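Local coordinates for protein cysteine desulfurase (Fervidobacterium islandicum, PDB 6A6E) that probably removes sulfur from L-cysteine as a pyridoxal-5'-phosphate-dependent cysteine desulfurase of the SufS type, delivering it to the sulfur-mobilising Suf system, at residues A[193-198]-A[207-212]; A[129-134]-A[184-189]; A[152-155]-A[161-164]. All blocks are in the same frame, centred on the assembly; numbering follows the deposited sequence.

Contact 1 of 3, residues A[193-198]-A[207-212]; sequences MPIELI and LIVDGA. With PLP (pyridoxal-5'-phosphate), chain E.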
loop_
_atom_site.group_PDB
_atom_site.type_symbol
_atom_site.label_atom_id
_atom_site.label_comp_id
_atom_site.label_asym_id
_atom_site.label_seq_id
_atom_site.Cartn_x
_atom_site.Cartn_y
_atom_site.Cartn_z
ATOM N N MET A 193 17.322 16.235 13.764
ATOM C CA MET A 193 18.424 16.720 12.985
ATOM C C MET A 193 18.253 18.202 12.578
ATOM O O MET A 193 17.136 18.681 12.377
ATOM C CB MET A 193 18.635 15.864 11.724
ATOM C CG MET A 193 19.010 14.407 11.986
ATOM S SD MET A 193 20.503 14.198 13.032
ATOM C CE MET A 193 20.543 12.427 13.350
ATOM N N PRO A 194 19.378 18.895 12.413
ATOM C CA PRO A 194 19.402 20.282 12.018
ATOM C C PRO A 194 19.192 20.369 10.504
ATOM O O PRO A 194 20.107 20.645 9.726
ATOM C CB PRO A 194 20.808 20.732 12.482
ATOM C CG PRO A 194 21.649 19.534 12.206
ATOM C CD PRO A 194 20.741 18.366 12.639
ATOM N N ILE A 195 17.952 20.164 10.073
ATOM C CA ILE A 195 17.646 20.146 8.637
ATOM C C ILE A 195 18.030 21.429 7.857
ATOM O O ILE A 195 18.613 21.331 6.747
ATOM C CB ILE A 195 16.142 19.883 8.410
ATOM C CG1 ILE A 195 15.798 18.495 8.918
ATOM C CG2 ILE A 195 15.820 19.996 6.931
ATOM C CD1 ILE A 195 14.304 18.225 8.960
ATOM N N GLU A 196 17.738 22.598 8.414
ATOM C CA GLU A 196 18.128 23.878 7.740
ATOM C C GLU A 196 19.638 24.065 7.601
ATOM O O GLU A 196 20.135 24.478 6.553
ATOM C CB GLU A 196 17.473 25.054 8.433
ATOM C CG GLU A 196 15.975 25.010 8.184
ATOM C CD GLU A 196 15.196 26.235 8.634
ATOM O OE1 GLU A 196 15.682 27.351 8.451
ATOM O OE2 GLU A 196 14.060 26.077 9.123
ATOM N N LEU A 197 20.381 23.664 8.623
ATOM C CA LEU A 197 21.849 23.716 8.530
ATOM C C LEU A 197 22.293 22.779 7.403
ATOM O O LEU A 197 23.152 23.125 6.587
ATOM C CB LEU A 197 22.460 23.331 9.854
ATOM C CG LEU A 197 23.976 23.117 9.820
ATOM C CD1 LEU A 197 24.741 24.412 9.519
ATOM C CD2 LEU A 197 24.399 22.477 11.134
ATOM N N ILE A 198 21.667 21.597 7.308
ATOM C CA ILE A 198 22.003 20.703 6.199
ATOM C C ILE A 198 21.625 21.296 4.866
ATOM O O ILE A 198 22.394 21.226 3.896
ATOM C CB ILE A 198 21.414 19.264 6.418
ATOM C CG1 ILE A 198 22.062 18.672 7.650
ATOM C CG2 ILE A 198 21.647 18.359 5.191
ATOM C CD1 ILE A 198 21.298 17.522 8.211
ATOM N N LEU A 207 17.865 17.470 -1.778
ATOM C CA LEU A 207 17.707 17.111 -0.373
ATOM C C LEU A 207 16.369 16.359 -0.039
ATOM O O LEU A 207 15.243 16.911 -0.139
ATOM C CB LEU A 207 17.874 18.347 0.509
ATOM C CG LEU A 207 17.677 18.174 2.021
ATOM C CD1 LEU A 207 18.631 17.201 2.691
ATOM C CD2 LEU A 207 17.795 19.542 2.661
ATOM N N ILE A 208 16.545 15.127 0.456
ATOM C CA ILE A 208 15.474 14.274 0.922
ATOM C C ILE A 208 15.542 14.125 2.441
ATOM O O ILE A 208 16.619 13.835 3.035
ATOM C CB ILE A 208 15.609 12.861 0.285
ATOM C CG1 ILE A 208 15.654 12.982 -1.216
ATOM C CG2 ILE A 208 14.462 11.937 0.781
ATOM C CD1 ILE A 208 16.232 11.771 -1.903
ATOM N N VAL A 209 14.383 14.261 3.085
ATOM C CA VAL A 209 14.286 13.992 4.488
ATOM C C VAL A 209 13.345 12.827 4.739
ATOM O O VAL A 209 12.226 12.819 4.244
ATOM C CB VAL A 209 13.820 15.262 5.247
ATOM C CG1 VAL A 209 13.462 14.955 6.664
ATOM C CG2 VAL A 209 14.936 16.317 5.235
ATOM N N ASP A 210 13.864 11.843 5.492
ATOM C CA ASP A 210 13.099 10.798 6.077
ATOM C C ASP A 210 12.476 11.294 7.349
ATOM O O ASP A 210 13.109 11.336 8.399
ATOM C CB ASP A 210 13.978 9.525 6.268
ATOM C CG ASP A 210 13.264 8.374 7.028
ATOM O OD1 ASP A 210 12.101 8.544 7.371
ATOM O OD2 ASP A 210 13.911 7.319 7.319
ATOM N N GLY A 211 11.179 11.553 7.242
ATOM C CA GLY A 211 10.385 12.174 8.255
ATOM C C GLY A 211 9.602 11.227 9.134
ATOM O O GLY A 211 8.754 11.702 9.935
ATOM N N ALA A 212 9.854 9.916 9.039
ATOM C CA ALA A 212 8.902 8.939 9.674
ATOM C C ALA A 212 8.708 9.163 11.168
ATOM O O ALA A 212 7.590 8.966 11.695
ATOM C CB ALA A 212 9.316 7.484 9.415
HETATM N N1 PLP E . 12.703 5.726 8.907
HETATM C C2 PLP E . 12.528 5.973 10.180
HETATM C C2A PLP E . 13.429 6.921 10.896
HETATM C C3 PLP E . 11.454 5.251 10.862
HETATM O O3 PLP E . 11.289 5.466 12.155
HETATM C C4 PLP E . 10.574 4.353 10.116
HETATM C C4A PLP E . 9.432 3.676 10.700
HETATM C C5 PLP E . 10.887 4.127 8.701
HETATM C C6 PLP E . 11.938 4.839 8.209
HETATM C C5A PLP E . 10.101 3.139 7.833
HETATM O O4P PLP E . 8.683 3.206 7.811
HETATM P P PLP E . 7.679 2.101 7.177
HETATM O O1P PLP E . 7.896 2.046 5.717
HETATM O O2P PLP E . 8.024 0.878 7.975
HETATM O O3P PLP E . 6.363 2.729 7.524
#
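Ile195 and Val209 meet tip to tip where the first turn of helix 195-201 lies against strand 206-210. Two methyl pairs make the contact: Ile195 CD1 lies 4.1 Å from Val209 CG1, and Ile195 CG2 lies 4.1 Å from Val209 CG2. Ile195 can offer both because its CG1 branch stands beside the backbone N (chi1 -64°) and then extends fully to CD1, while CG2, anti to that N, faces the strand separately. About one turn on, Ile198 packs differently: its CG2 meets Leu207 CD1 at 4.1 Å, the two side chains crossing at about a right angle. Beta-branched residues suit the strand, and the longer Leu207 brings its CD1 methyl to the helix; Val227 adds a further apolar wall against Ile195 and Val209. Pro194, at the N-cap position and the centre of an inverse gamma turn, starts the helix. This is the packing of a beta-alpha-beta unit, in which helix 195-201 connects the parallel strands 179-183 and 206-210.

Past the packed part of the strand, Asp210 turns to the cofactor. Its CG is anti to the backbone N (chi1 174°), and OD2 comes within 2.6 Å of the pyridine nitrogen N1 of PLP. OD1 closes an Asx turn by accepting from the backbone N of Ala212 at 3.1 Å, which holds the carboxylate in place. The methyl CB of Ala212 reaches to 3.4 Å from PLP C3, small enough to lie close against the ring. A carboxylate beside N1 would favour a protonated pyridinium, the electron sink on which PLP chemistry relies.

Contact 2 of 3, residues A[129-134]-A[184-189]; sequences SQVEHH and GQSNVT. With PLP (pyridoxal-5'-phosphate), chain E.
His133 and Asn187 meet beside the PLP ring, with CD2 of the imidazole 3.6 Å from ND2 of the amide. The amide stands at the edge of the imidazole, near its plane, and the two flat groups are turned 53° apart. One face of the His133 ring is given to the cofactor: PLP C6 sits over its centre, 3.6 Å above the plane. A flat aromatic residue suits this place because its face can lie over the pyridine, and its CG, anti to the backbone N (chi1 -173°), carries the ring there. Asn187 also reaches the cofactor, its CB lying 3.6 Å from PLP O3.

In the next shell, ND1 of His133 accepts a hydrogen bond from the backbone N of Ala135, which probably fixes the rotation of the ring, while Asn187 ND2 bonds to His375 O and to a citrate probably taken from the crystallisation liquor. A water joins the two loops, donating to Val131 O and to Asn187 OD1 and hydrogen-bonding Ser186 OG at 2.7 Å. Serine fits here because the same OG also accepts from the backbone N of Val188 and, at 2.9 Å, from Thr189 N, an ST turn and ST motif that shape the loop. Val131 CG2 packs on Ser186 CB at 4.2 Å. Farther out, Ser129 OG accepts from Val131 N and donates to Glu132 OE1 at 2.7 Å, meeting the carboxylate on its anti side, 30° out of plane.

With both amide atoms engaged and the imidazole tethered through ND1, the polar groups probably restrict rotation of the two side chains and so keep the face of His133 against the cofactor.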
loop_
_atom_site.group_PDB
_atom_site.type_symbol
_atom_site.label_atom_id
_atom_site.label_comp_id
_atom_site.label_asym_id
_atom_site.label_seq_id
_atom_site.Cartn_x
_atom_site.Cartn_y
_atom_site.Cartn_z
ATOM N N SER A 129 23.452 9.590 6.329
ATOM C CA SER A 129 24.115 9.595 7.605
ATOM C C SER A 129 24.305 8.167 8.140
ATOM O O SER A 129 23.615 7.241 7.721
ATOM C CB SER A 129 23.337 10.442 8.595
ATOM O OG SER A 129 22.529 9.632 9.399
ATOM N N GLN A 130 25.242 8.005 9.089
ATOM C CA GLN A 130 25.492 6.733 9.714
ATOM C C GLN A 130 24.327 6.238 10.584
ATOM O O GLN A 130 24.283 5.058 10.932
ATOM C CB GLN A 130 26.779 6.771 10.576
ATOM C CG GLN A 130 28.022 6.599 9.755
ATOM C CD GLN A 130 29.343 6.456 10.549
ATOM O OE1 GLN A 130 29.490 6.912 11.674
ATOM N NE2 GLN A 130 30.312 5.797 9.908
ATOM N N VAL A 131 23.432 7.110 10.999
ATOM C CA VAL A 131 22.362 6.661 11.854
ATOM C C VAL A 131 21.065 6.334 11.084
ATOM O O VAL A 131 20.006 6.120 11.707
ATOM C CB VAL A 131 22.085 7.710 12.958
ATOM C CG1 VAL A 131 23.399 8.199 13.557
ATOM C CG2 VAL A 131 21.326 8.898 12.439
ATOM N N GLU A 132 21.097 6.279 9.759
ATOM C CA GLU A 132 19.831 6.008 8.989
ATOM C C GLU A 132 19.232 4.614 9.290
ATOM O O GLU A 132 19.930 3.622 9.510
ATOM C CB GLU A 132 20.034 6.125 7.511
ATOM C CG GLU A 132 20.542 7.470 7.042
ATOM C CD GLU A 132 19.664 8.609 7.527
ATOM O OE1 GLU A 132 20.204 9.687 7.945
ATOM O OE2 GLU A 132 18.413 8.429 7.455
ATOM N N HIS A 133 17.931 4.615 9.374
ATOM C CA HIS A 133 17.096 3.450 9.259
ATOM C C HIS A 133 17.373 2.728 7.924
ATOM O O HIS A 133 17.747 3.342 6.924
ATOM C CB HIS A 133 15.638 3.914 9.431
ATOM C CG HIS A 133 14.618 2.804 9.505
ATOM N ND1 HIS A 133 14.282 2.022 8.413
ATOM C CD2 HIS A 133 13.805 2.419 10.511
ATOM C CE1 HIS A 133 13.349 1.157 8.765
ATOM N NE2 HIS A 133 13.047 1.371 10.035
ATOM N N HIS A 134 17.265 1.389 7.934
ATOM C CA HIS A 134 17.461 0.578 6.722
ATOM C C HIS A 134 16.684 1.126 5.517
ATOM O O HIS A 134 17.161 1.046 4.405
ATOM C CB HIS A 134 17.088 -0.897 6.971
ATOM C CG HIS A 134 18.057 -1.581 7.877
ATOM N ND1 HIS A 134 17.762 -2.745 8.567
ATOM C CD2 HIS A 134 19.285 -1.191 8.295
ATOM C CE1 HIS A 134 18.795 -3.066 9.329
ATOM N NE2 HIS A 134 19.721 -2.123 9.196
ATOM N N GLY A 184 15.038 12.998 9.540
ATOM C CA GLY A 184 14.607 14.166 10.248
ATOM C C GLY A 184 14.750 13.936 11.749
ATOM O O GLY A 184 14.843 14.906 12.534
ATOM N N GLN A 185 14.730 12.668 12.166
ATOM C CA GLN A 185 14.954 12.285 13.568
ATOM C C GLN A 185 15.201 10.791 13.651
ATOM O O GLN A 185 14.416 10.006 13.074
ATOM C CB GLN A 185 13.714 12.601 14.413
ATOM C CG GLN A 185 13.801 12.128 15.868
ATOM C CD GLN A 185 12.521 12.340 16.640
ATOM O OE1 GLN A 185 11.492 12.617 16.057
ATOM N NE2 GLN A 185 12.583 12.256 17.943
ATOM N N SER A 186 16.263 10.389 14.366
ATOM C CA SER A 186 16.658 8.990 14.483
ATOM C C SER A 186 15.662 8.243 15.334
ATOM O O SER A 186 15.216 8.737 16.379
ATOM C CB SER A 186 18.082 8.835 15.037
ATOM O OG SER A 186 18.387 7.483 15.413
ATOM N N ASN A 187 15.327 7.052 14.843
ATOM C CA ASN A 187 14.480 6.101 15.543
ATOM C C ASN A 187 15.239 5.339 16.648
ATOM O O ASN A 187 14.621 4.539 17.324
ATOM C CB ASN A 187 13.878 5.065 14.566
ATOM C CG ASN A 187 14.899 4.099 14.022
ATOM O OD1 ASN A 187 15.950 4.512 13.573
ATOM N ND2 ASN A 187 14.591 2.789 14.038
ATOM N N VAL A 188 16.546 5.591 16.795
ATOM C CA VAL A 188 17.407 4.978 17.843
ATOM C C VAL A 188 18.017 5.998 18.828
ATOM O O VAL A 188 17.870 5.862 20.045
ATOM C CB VAL A 188 18.546 4.187 17.203
ATOM C CG1 VAL A 188 19.468 3.616 18.273
ATOM C CG2 VAL A 188 17.977 3.020 16.382
ATOM N N THR A 189 18.628 7.047 18.304
ATOM C CA THR A 189 19.187 8.082 19.167
ATOM C C THR A 189 18.198 9.089 19.652
ATOM O O THR A 189 18.462 9.769 20.645
ATOM C CB THR A 189 20.333 8.823 18.516
ATOM O OG1 THR A 189 19.831 9.705 17.485
ATOM C CG2 THR A 189 21.334 7.877 17.967
HETATM N N1 PLP E . 12.703 5.726 8.907
HETATM C C2 PLP E . 12.528 5.973 10.180
HETATM C C2A PLP E . 13.429 6.921 10.896
HETATM C C3 PLP E . 11.454 5.251 10.862
HETATM O O3 PLP E . 11.289 5.466 12.155
HETATM C C4 PLP E . 10.574 4.353 10.116
HETATM C C4A PLP E . 9.432 3.676 10.700
HETATM C C5 PLP E . 10.887 4.127 8.701
HETATM C C6 PLP E . 11.938 4.839 8.209
HETATM C C5A PLP E . 10.101 3.139 7.833
HETATM O O4P PLP E . 8.683 3.206 7.811
HETATM P P PLP E . 7.679 2.101 7.177
HETATM O O1P PLP E . 7.896 2.046 5.717
HETATM O O2P PLP E . 8.024 0.878 7.975
HETATM O O3P PLP E . 6.363 2.729 7.524
HETATM O O HOH W 1 18.099 5.833 13.355
#

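Contact 3 of 3, residues A[152-155]-A[161-164]; sequences AYIT and VITN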
loop_
_atom_site.group_PDB
_atom_site.type_symbol
_atom_site.label_atom_id
_atom_site.label_comp_id
_atom_site.label_asym_id
_atom_site.label_seq_id
_atom_site.Cartn_x
_atom_site.Cartn_y
_atom_site.Cartn_z
ATOM N N ALA A 152 28.148 7.902 0.397
ATOM C CA ALA A 152 29.068 8.444 1.432
ATOM C C ALA A 152 28.255 8.772 2.641
ATOM O O ALA A 152 27.026 8.942 2.534
ATOM C CB ALA A 152 29.733 9.697 0.910
ATOM N N TYR A 153 28.895 8.816 3.803
ATOM C CA TYR A 153 28.180 9.012 5.064
ATOM C C TYR A 153 28.656 10.208 5.860
ATOM O O TYR A 153 29.836 10.448 5.916
ATOM C CB TYR A 153 28.383 7.798 5.955
ATOM C CG TYR A 153 27.726 6.561 5.427
ATOM C CD1 TYR A 153 28.343 5.773 4.462
ATOM C CD2 TYR A 153 26.496 6.161 5.909
ATOM C CE1 TYR A 153 27.748 4.618 3.976
ATOM C CE2 TYR A 153 25.903 5.017 5.440
ATOM C CZ TYR A 153 26.512 4.246 4.480
ATOM O OH TYR A 153 25.896 3.069 4.041
ATOM N N ILE A 154 27.743 10.941 6.490
ATOM C CA ILE A 154 28.064 11.857 7.579
ATOM C C ILE A 154 28.265 11.009 8.825
ATOM O O ILE A 154 27.366 10.205 9.164
ATOM C CB ILE A 154 26.910 12.815 7.814
ATOM C CG1 ILE A 154 26.633 13.638 6.535
ATOM C CG2 ILE A 154 27.175 13.678 9.018
ATOM C CD1 ILE A 154 25.308 14.348 6.602
ATOM N N THR A 155 29.413 11.130 9.495
ATOM C CA THR A 155 29.726 10.184 10.588
ATOM C C THR A 155 29.130 10.632 11.903
ATOM O O THR A 155 28.909 11.815 12.134
ATOM C CB THR A 155 31.239 10.018 10.786
ATOM O OG1 THR A 155 31.768 11.290 11.021
ATOM C CG2 THR A 155 31.883 9.532 9.538
ATOM N N VAL A 161 25.651 10.477 17.929
ATOM C CA VAL A 161 25.207 11.865 17.694
ATOM C C VAL A 161 25.801 12.346 16.404
ATOM O O VAL A 161 26.979 12.068 16.098
ATOM C CB VAL A 161 25.608 12.825 18.877
ATOM C CG1 VAL A 161 25.144 14.256 18.634
ATOM C CG2 VAL A 161 24.960 12.357 20.121
ATOM N N ILE A 162 24.968 13.010 15.594
ATOM C CA ILE A 162 25.447 13.725 14.404
ATOM C C ILE A 162 25.614 15.209 14.829
ATOM O O ILE A 162 24.634 15.903 15.035
ATOM C CB ILE A 162 24.442 13.656 13.238
ATOM C CG1 ILE A 162 24.180 12.220 12.834
ATOM C CG2 ILE A 162 24.912 14.531 12.060
ATOM C CD1 ILE A 162 25.254 11.605 12.010
ATOM N N THR A 163 26.853 15.657 15.033
ATOM C CA THR A 163 27.111 17.021 15.515
ATOM C C THR A 163 27.111 17.972 14.345
ATOM O O THR A 163 27.346 17.561 13.207
ATOM C CB THR A 163 28.488 17.118 16.260
ATOM O OG1 THR A 163 29.543 16.824 15.343
ATOM C CG2 THR A 163 28.512 16.154 17.396
ATOM N N ASN A 164 26.811 19.237 14.624
ATOM C CA ASN A 164 26.953 20.314 13.618
ATOM C C ASN A 164 28.315 20.332 12.999
ATOM O O ASN A 164 28.449 20.523 11.768
ATOM C CB ASN A 164 26.664 21.688 14.241
ATOM C CG ASN A 164 25.212 21.925 14.468
ATOM O OD1 ASN A 164 24.381 21.031 14.234
ATOM N ND2 ASN A 164 24.863 23.158 14.878
HETATM O O HOH W 2 28.883 13.337 14.713
#
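Ile162 packs on Ile154 where strand 150-154, an outermost strand, within this chain, of the seven-stranded sheet, ends and the chain turns back toward helix 164-173. The contact belongs to the strand-loop-helix part of a beta-alpha-beta crossover, whose next strand is 179-183.

From its CB, the Ile162 side chain divides in two. CG2, anti to the backbone N, meets Ile154 CG2 at 3.9 Å, the two side chains crossing at about a right angle. CG1 stands beside the backbone N (chi1 -60°) and touches the terminal methyl of Met193. The chain then folds over at chi2 -78° instead of extending, and this bend brings CD1 over the end of the strand, 3.8 Å from Ile154 O and 3.7 Å from Thr155 O. Isoleucine suits the place because its two branches cover a neighbouring methyl and a backbone edge at once. Ile154 in turn touches Ser166 and Thr170 of the helix.

Where the apolar contact gives way to backbone, polar atoms take over. Thr155 is exposed, its CB directed away from 161-164, where a polar residue fits, and its O also accepts from Ser166 OG. Thr163 holds the N-cap position of helix 164-173, with OG1 hydrogen-bonded to Ser166 N. No direct hydrogen bond links the two segments; instead one water donates to Thr155 O at 3.0 Å and to Val161 O at 2.7 Å, and accepts from Thr163 N at 3.1 Å.

In the fold
All three contacts gather round strands of one mixed seven-stranded sheet in the aminotransferase class-V fold, with centres 10 to 12 Å apart. Along the chain, contact 3 falls within the span bridged by contact 2, and contact 1 follows both. Contact 3 lies at the outer strand 150-154, contact 2 joins the loops after strands 125-129 and 179-183, and contact 1 packs helix 195-201 on strand 206-210. Probable backbone hydrogen bonds join contact 2 to its neighbours: Gly184 to Asp210 and Met193, Gln130 to Ile154. Contacts 1 and 2 both touch PLP: the C-terminal ends of neighbouring strands 125-129, 179-183 and 206-210 lead into the cofactor pocket, while contact 3 stands back from it.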